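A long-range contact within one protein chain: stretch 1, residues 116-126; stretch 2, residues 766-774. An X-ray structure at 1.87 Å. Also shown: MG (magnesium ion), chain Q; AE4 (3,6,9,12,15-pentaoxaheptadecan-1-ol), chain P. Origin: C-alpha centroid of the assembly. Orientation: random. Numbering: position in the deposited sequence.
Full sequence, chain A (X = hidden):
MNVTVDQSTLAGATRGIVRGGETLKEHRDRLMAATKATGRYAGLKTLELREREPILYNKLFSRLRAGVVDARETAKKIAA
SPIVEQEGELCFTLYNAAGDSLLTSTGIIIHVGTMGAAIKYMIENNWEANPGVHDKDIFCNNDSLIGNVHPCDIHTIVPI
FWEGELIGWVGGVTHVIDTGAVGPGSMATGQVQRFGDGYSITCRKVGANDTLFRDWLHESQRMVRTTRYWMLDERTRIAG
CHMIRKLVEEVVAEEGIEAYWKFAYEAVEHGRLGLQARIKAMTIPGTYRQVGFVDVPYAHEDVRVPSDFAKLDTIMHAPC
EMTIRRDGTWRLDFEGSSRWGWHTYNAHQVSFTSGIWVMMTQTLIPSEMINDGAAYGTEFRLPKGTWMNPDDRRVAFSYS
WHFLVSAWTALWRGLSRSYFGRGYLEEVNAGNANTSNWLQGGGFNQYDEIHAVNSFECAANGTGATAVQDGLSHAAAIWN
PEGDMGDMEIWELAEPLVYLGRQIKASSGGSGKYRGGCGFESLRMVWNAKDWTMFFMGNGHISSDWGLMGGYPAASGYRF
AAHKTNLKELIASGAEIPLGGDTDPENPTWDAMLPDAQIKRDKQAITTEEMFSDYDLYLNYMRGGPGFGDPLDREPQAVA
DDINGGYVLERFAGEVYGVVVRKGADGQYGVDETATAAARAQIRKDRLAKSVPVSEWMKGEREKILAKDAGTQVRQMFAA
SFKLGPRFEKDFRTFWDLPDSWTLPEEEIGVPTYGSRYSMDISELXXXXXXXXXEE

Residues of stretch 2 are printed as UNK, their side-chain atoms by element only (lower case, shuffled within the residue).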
# COMPACT_ATOMS: atom_id res chain seq x y z
N GLY A 116 -8.35 12.53 -17.63
CA GLY A 116 -7.58 13.08 -18.76
C GLY A 116 -6.12 13.34 -18.41
O GLY A 116 -5.20 13.07 -19.23
N ALA A 117 -5.88 13.87 -17.21
CA ALA A 117 -4.51 14.08 -16.74
C ALA A 117 -3.75 12.76 -16.55
O ALA A 117 -2.55 12.72 -16.77
CB ALA A 117 -4.50 14.93 -15.47
N ALA A 118 -4.43 11.69 -16.16
CA ALA A 118 -3.80 10.36 -16.08
C ALA A 118 -3.42 9.84 -17.48
O ALA A 118 -2.33 9.29 -17.66
CB ALA A 118 -4.69 9.35 -15.37
N ILE A 119 -4.32 10.00 -18.45
CA ILE A 119 -4.01 9.66 -19.84
C ILE A 119 -2.77 10.48 -20.33
O ILE A 119 -1.84 9.91 -20.92
CB ILE A 119 -5.22 9.90 -20.77
CG1 ILE A 119 -6.32 8.89 -20.50
CG2 ILE A 119 -4.81 9.81 -22.24
CD1 ILE A 119 -7.71 9.31 -20.96
N LYS A 120 -2.74 11.78 -20.02
CA LYS A 120 -1.62 12.61 -20.44
C LYS A 120 -0.28 12.20 -19.77
O LYS A 120 0.79 12.30 -20.39
CB LYS A 120 -1.94 14.10 -20.23
CG LYS A 120 -3.05 14.60 -21.15
CD LYS A 120 -3.69 15.91 -20.69
CE LYS A 120 -4.99 16.17 -21.43
NZ LYS A 120 -5.64 17.43 -21.06
N TYR A 121 -0.33 11.73 -18.52
CA TYR A 121 0.85 11.16 -17.87
C TYR A 121 1.40 9.93 -18.66
O TYR A 121 2.62 9.80 -18.86
CB TYR A 121 0.56 10.77 -16.40
CG TYR A 121 1.78 10.31 -15.62
CD1 TYR A 121 2.62 11.24 -14.99
CD2 TYR A 121 2.13 8.97 -15.53
CE1 TYR A 121 3.74 10.83 -14.28
CE2 TYR A 121 3.25 8.55 -14.80
CZ TYR A 121 4.05 9.47 -14.18
OH TYR A 121 5.16 9.10 -13.49
N MET A 122 0.51 9.04 -19.07
CA MET A 122 0.90 7.90 -19.94
C MET A 122 1.51 8.36 -21.26
O MET A 122 2.53 7.80 -21.72
CB MET A 122 -0.30 6.93 -20.18
CG MET A 122 -0.82 6.24 -18.91
SD MET A 122 -1.97 4.87 -19.18
CE MET A 122 -3.52 5.69 -19.41
N ILE A 123 0.93 9.37 -21.86
CA ILE A 123 1.44 9.95 -23.11
C ILE A 123 2.87 10.47 -22.90
O ILE A 123 3.80 10.09 -23.61
CB ILE A 123 0.51 11.07 -23.63
CG1 ILE A 123 -0.84 10.47 -24.03
CG2 ILE A 123 1.16 11.80 -24.81
CD1 ILE A 123 -1.89 11.46 -24.50
N GLU A 124 3.05 11.29 -21.87
CA GLU A 124 4.30 11.99 -21.61
C GLU A 124 5.42 11.09 -21.09
O GLU A 124 6.60 11.44 -21.20
CB GLU A 124 4.01 13.07 -20.59
CG GLU A 124 5.00 14.16 -20.50
CD GLU A 124 5.15 15.05 -21.75
OE1 GLU A 124 5.94 16.00 -21.57
OE2 GLU A 124 4.62 14.89 -22.90
N ASN A 125 5.08 9.94 -20.49
CA ASN A 125 6.08 9.02 -19.94
C ASN A 125 6.29 7.73 -20.79
O ASN A 125 6.93 6.77 -20.34
CB ASN A 125 5.71 8.68 -18.52
CG ASN A 125 5.94 9.86 -17.58
OD1 ASN A 125 7.04 10.02 -17.05
ND2 ASN A 125 4.94 10.73 -17.45
N ASN A 126 5.81 7.74 -22.03
CA ASN A 126 6.11 6.71 -23.02
C ASN A 126 5.60 5.32 -22.62
O ASN A 126 6.28 4.28 -22.85
CB ASN A 126 7.60 6.71 -23.38
CG ASN A 126 7.88 6.05 -24.74
OD1 ASN A 126 6.99 5.74 -25.50
ND2 ASN A 126 9.16 5.89 -25.04
N UNK A 766 13.63 8.89 -10.76
CA UNK A 766 14.11 8.62 -12.14
C UNK A 766 12.99 8.30 -13.14
O UNK A 766 12.02 7.60 -12.77
c UNK A 766 14.24 7.97 -9.78
c UNK A 766 15.01 7.38 -11.97
c UNK A 766 15.44 7.43 -10.51
N UNK A 767 13.14 8.79 -14.37
CA UNK A 767 12.20 8.53 -15.49
C UNK A 767 10.78 9.15 -15.30
O UNK A 767 9.88 8.80 -16.05
o UNK A 767 10.52 5.76 -17.22
c UNK A 767 12.07 7.01 -15.78
c UNK A 767 11.40 6.69 -17.16
o UNK A 767 11.78 7.37 -18.17
N UNK A 768 10.59 10.05 -14.34
CA UNK A 768 9.30 10.69 -14.10
C UNK A 768 9.21 12.06 -14.82
O UNK A 768 10.01 12.98 -14.56
c UNK A 768 7.73 11.63 -12.34
c UNK A 768 9.02 10.87 -12.58
c UNK A 768 8.98 9.50 -11.88
N UNK A 769 8.24 12.18 -15.73
CA UNK A 769 7.98 13.42 -16.46
C UNK A 769 6.58 13.93 -16.09
O UNK A 769 5.59 13.29 -16.45
c UNK A 769 10.76 10.89 -18.76
c UNK A 769 9.31 12.52 -18.41
n UNK A 769 9.55 11.16 -18.28
c UNK A 769 10.42 13.06 -18.96
n UNK A 769 11.30 12.02 -19.17
c UNK A 769 8.03 13.15 -17.96
N UNK A 770 6.48 15.03 -15.36
CA UNK A 770 5.17 15.50 -14.93
C UNK A 770 4.58 16.43 -15.98
O UNK A 770 5.32 17.08 -16.74
c UNK A 770 5.55 15.26 -12.44
o UNK A 770 6.25 17.18 -13.54
c UNK A 770 5.22 16.21 -13.54
N UNK A 771 3.25 16.47 -16.07
CA UNK A 771 2.57 17.31 -17.06
C UNK A 771 2.19 18.64 -16.41
O UNK A 771 1.61 18.65 -15.34
c UNK A 771 1.65 15.18 -18.05
c UNK A 771 1.31 16.61 -17.64
c UNK A 771 0.75 17.40 -18.84
N UNK A 772 2.48 19.75 -17.09
CA UNK A 772 2.25 21.06 -16.50
C UNK A 772 0.92 21.63 -17.02
O UNK A 772 0.69 21.67 -18.24
o UNK A 772 2.82 23.54 -13.76
c UNK A 772 3.58 23.00 -14.57
c UNK A 772 3.47 23.25 -16.06
c UNK A 772 3.42 21.96 -16.87
n UNK A 772 4.53 22.15 -14.19
N UNK A 773 0.01 22.02 -16.11
CA UNK A 773 -1.30 22.56 -16.49
C UNK A 773 -1.52 24.02 -16.05
O UNK A 773 -2.52 24.60 -16.45
c UNK A 773 -2.43 20.26 -16.35
c UNK A 773 -1.82 17.97 -15.91
c UNK A 773 -3.03 19.84 -17.55
c UNK A 773 -2.46 21.70 -15.93
c UNK A 773 -2.97 18.50 -17.93
c UNK A 773 -2.37 17.56 -17.11
c UNK A 773 -1.82 19.33 -15.56
N UNK A 774 -0.66 24.58 -15.19
CA UNK A 774 -0.84 25.90 -14.60
C UNK A 774 0.51 26.65 -14.60
O UNK A 774 1.56 26.05 -14.80
c UNK A 774 -1.37 25.84 -13.15
c UNK A 774 -0.33 25.24 -12.19
c UNK A 774 -2.64 25.00 -13.05
MG MG Q . 11.59 14.56 -13.88
C2 AE4 P . -0.41 30.24 -21.63
C3 AE4 P . 0.08 28.91 -22.19
O4 AE4 P . -0.98 28.30 -22.95
C5 AE4 P . -0.57 27.29 -23.88
C6 AE4 P . -1.69 26.27 -24.10
O7 AE4 P . -1.38 24.99 -23.52
C8 AE4 P . -1.44 25.00 -22.08
C9 AE4 P . -1.03 23.64 -21.55
C11 AE4 P . -2.77 22.93 -20.05
O10 AE4 P . -2.20 22.85 -21.35
C12 AE4 P . -4.27 23.10 -20.18
O13 AE4 P . -4.91 21.83 -20.29
C14 AE4 P . -6.26 21.86 -19.84
C15 AE4 P . -6.95 20.55 -20.17
O16 AE4 P . -6.45 19.54 -19.29
C17 AE4 P . -7.28 19.27 -18.17
C18 AE4 P . -6.71 18.06 -17.45
O19 AE4 P . -6.63 16.94 -18.36
O HOH W 1 9.42 8.00 -19.77
O HOH W 2 13.00 12.74 -13.44

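Position 766 has three side-chain carbons that close a ring onto the backbone N, and it lies beyond reach of the helix. This is Pro766.

Position 767 carries two carbons, the second bearing two oxygens: Asp767. Its CA-to-CB bond points sideways, yet a water bridges the stretches by donating to Asp767 OD1 (2.9 Å) and to Asn125 O (2.8 Å).

At position 768 one carbon bears two more, three in all and no polar atom. One of them lies near the hydroxyl of Tyr121. A carbon-only fork of this size, without a ring, is valine; Val768 CG1 is 3.8 Å from Tyr121 OH. The backbone turns to other work, with Val768 O binding magnesium at 2.3 Å.

Position 769 shows one carbon and then a five-membered ring of three carbons and two nitrogens, with Asn125 at the ring's edge: His769. Its ND1 donates to Asn125 OD1 (3.0 Å), and its backbone N donates to the same OD1 (2.8 Å). In return, Asn125 ND2 donates to His769 O (2.8 Å). His769 CB also packs 4.1 Å from Glu124 CG.

Position 770 has one carbon carrying an oxygen and a carbon, and its CA-to-CB bond points away from the helix. It is Thr770, and no atom of its side chain comes within 5 Å of stretch 1.

Position 771 again has a three-carbon fork, now directed toward the helix, where it meets Lys120, Tyr121 and Glu124. The count and branching give Val771. Its CG2 sits 3.8 Å from Lys120 O and 4.1 Å from Glu124 CB, a compact branched side chain against the helix surface.

Position 772 has three carbons in its side chain, the third carrying one oxygen and one nitrogen, and is out of reach: Gln772.

Position 773 has one carbon followed by a six-carbon ring, close to Ala117 and Lys120. It is Phe773. Lys120 CD lies at the ring edge, 3.9 Å from Phe773 CE1, while Ala117 CB is 3.8 Å from Phe773 CZ. Lys120 continues past the ring to donate from NZ to AE4 O19 (2.9 Å).

Position 774, a three-carbon fork out of reach, is Val774.

The rule is an irregular segment of chain laid along a helix, with 769, 771 and 773 pointing toward it and 770 away. Asn125, where helical geometry ends, supplies the polar clamp: its ND2 also donates to Tyr121 O (2.9 Å), steadying the amide that reads the histidine backbone in both directions. Apolar packing by Val771 and Phe773 extends the contact back along the helix.

Stretch 2, residues 766-774: PDVHTVQFV
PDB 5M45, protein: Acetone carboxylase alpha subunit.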